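Local coordinates for cephalosporin hydroxylase CMCI (Streptomyces clavuligerus, PDB 2BM8), which takes part in cephamycin biosynthesis, probably in the hydroxylation or methylation that builds the 7-alpha-methoxy group of the cephalosporin nucleus, at the interface of chains A and B. Coordinates in Å, arbitrary orientation; residue numbers count along the deposited sequence, not the author numbering. Chains: chain A/B, Cephalosporin hydroxylase CMCI.

The interface of chains A and B. Residues chain A 204-205, 207-208, 211-213, 229; chain B 38-39, 41.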
# COMPACT_ATOMS: atom_id res chain seq x y z
N LEU A 204 -23.38 -16.78 17.41
CA LEU A 204 -22.12 -17.46 17.70
C LEU A 204 -21.93 -17.52 19.21
O LEU A 204 -21.45 -18.52 19.74
CB LEU A 204 -20.92 -16.71 17.09
CG LEU A 204 -20.02 -17.37 16.03
CD1 LEU A 204 -18.58 -16.86 16.19
CD2 LEU A 204 -20.03 -18.88 16.01
N GLY A 205 -22.33 -16.45 19.88
CA GLY A 205 -22.26 -16.34 21.33
C GLY A 205 -23.01 -17.44 22.04
O GLY A 205 -22.63 -17.85 23.13
N PHE A 207 -23.05 -20.50 21.30
CA PHE A 207 -22.23 -21.72 21.35
C PHE A 207 -21.00 -21.60 22.27
O PHE A 207 -20.12 -22.43 22.21
CB PHE A 207 -21.79 -22.13 19.92
CG PHE A 207 -22.93 -22.46 19.00
CD1 PHE A 207 -23.66 -21.45 18.38
CD2 PHE A 207 -23.28 -23.78 18.74
CE1 PHE A 207 -24.71 -21.74 17.52
CE2 PHE A 207 -24.32 -24.09 17.88
CZ PHE A 207 -25.04 -23.06 17.27
N ARG A 208 -20.96 -20.59 23.14
CA ARG A 208 -19.77 -20.33 23.98
C ARG A 208 -19.37 -21.48 24.91
O ARG A 208 -18.20 -21.60 25.26
CB ARG A 208 -19.91 -19.02 24.77
CG ARG A 208 -21.04 -18.96 25.80
CD ARG A 208 -21.38 -17.53 26.25
NE ARG A 208 -22.45 -17.49 27.26
CZ ARG A 208 -23.76 -17.36 27.02
NH1 ARG A 208 -24.24 -17.24 25.78
NH2 ARG A 208 -24.62 -17.35 28.05
N LEU A 211 -18.43 -24.81 21.69
CA LEU A 211 -17.45 -24.61 20.64
C LEU A 211 -16.52 -23.46 21.02
O LEU A 211 -16.91 -22.55 21.76
CB LEU A 211 -18.15 -24.35 19.30
CG LEU A 211 -18.98 -25.52 18.78
CD1 LEU A 211 -19.72 -25.18 17.46
CD2 LEU A 211 -18.09 -26.74 18.59
N SER A 212 -15.29 -23.54 20.54
CA SER A 212 -14.31 -22.46 20.64
C SER A 212 -13.60 -22.23 19.29
O SER A 212 -13.41 -23.17 18.52
CB SER A 212 -13.30 -22.79 21.73
OG SER A 212 -12.36 -23.73 21.25
N MET A 213 -13.24 -20.98 18.99
CA MET A 213 -12.40 -20.67 17.82
C MET A 213 -10.96 -21.08 18.11
O MET A 213 -10.41 -20.71 19.15
CB MET A 213 -12.44 -19.18 17.47
CG MET A 213 -11.70 -18.85 16.17
SD MET A 213 -12.19 -17.27 15.42
CE MET A 213 -11.98 -16.14 16.81
N LEU A 229 -13.68 -23.62 14.16
CA LEU A 229 -14.23 -23.87 15.48
C LEU A 229 -14.10 -25.35 15.82
O LEU A 229 -14.02 -26.18 14.93
CB LEU A 229 -15.71 -23.48 15.50
CG LEU A 229 -16.10 -22.25 14.66
CD1 LEU A 229 -17.59 -22.06 14.66
CD2 LEU A 229 -15.42 -20.99 15.17
N LEU B 38 -16.30 -17.78 22.16
CA LEU B 38 -17.14 -17.29 21.07
C LEU B 38 -18.01 -16.08 21.45
O LEU B 38 -18.50 -15.35 20.58
CB LEU B 38 -18.02 -18.43 20.54
CG LEU B 38 -17.58 -19.13 19.24
CD1 LEU B 38 -16.12 -18.93 18.93
CD2 LEU B 38 -17.91 -20.63 19.25
N ASP B 39 -18.22 -15.89 22.75
CA ASP B 39 -18.91 -14.69 23.24
C ASP B 39 -18.05 -13.44 23.08
O ASP B 39 -18.57 -12.32 23.01
CB ASP B 39 -19.39 -14.86 24.71
CG ASP B 39 -18.27 -15.27 25.67
OD1 ASP B 39 -17.55 -16.24 25.39
OD2 ASP B 39 -18.07 -14.68 26.75
N TRP B 41 -15.88 -13.32 20.43
CA TRP B 41 -15.31 -13.67 19.12
C TRP B 41 -14.75 -12.47 18.35
O TRP B 41 -13.73 -12.58 17.68
CB TRP B 41 -16.36 -14.40 18.28
CG TRP B 41 -15.97 -14.62 16.85
CD1 TRP B 41 -15.36 -15.71 16.32
CD2 TRP B 41 -16.16 -13.70 15.77
NE1 TRP B 41 -15.17 -15.54 14.97
CE2 TRP B 41 -15.65 -14.31 14.61
CE3 TRP B 41 -16.73 -12.42 15.66
CZ2 TRP B 41 -15.68 -13.69 13.36
CZ3 TRP B 41 -16.76 -11.81 14.42
CH2 TRP B 41 -16.23 -12.44 13.28
O HOH W 1 -16.26 -20.67 23.15
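B:Leu38 pushes its isobutyl group between A:Leu204 and strand 211-214, which may help hold chain B against the methyltransferase-like fold of the CmcI family in the deposited assembly. Its CD2 methyl lies 3.7 Å from CB of A:Leu211, while CD1 reaches along the strand, 4.0 Å from CB of A:Met213. A:Leu204 comes in from its helix, the side chains crossing obliquely, with CD1 3.9 Å from CG of B:Leu38. The same methyl rests over one face of the B:Trp41 indole, 3.6 Å from the centroid of the five-membered ring, in a CH-pi contact. With CG anti to the backbone N (chi1 171°), B:Trp41 brings its pyrrole portion against A:Met213. The A:Met213 chain bends at chi3 (53°) and sets CE 3.4 Å from CD1 of the B:Trp41 indole. An alanine in place of B:Trp41 would probably leave A:Leu204 CD1 and the A:Met213 methyl without their shared aromatic partner and open a gap beside helix 197-205.

Contact is looser around A:Arg208 and B:Asp39. Their aliphatic parts touch, CD of the arginine lying 3.7 Å from CB of the aspartate, yet NE and OD2 remain 5.2 Å apart, and any charge attraction is probably long-range. The guanidinium instead turns back to its own chain, NH1 donating to the A:Gly205 carbonyl oxygen from above the carbonyl plane. Nearby, a water accepts from the B:Leu38 backbone N and links it to the A:Arg208 carbonyl oxygen.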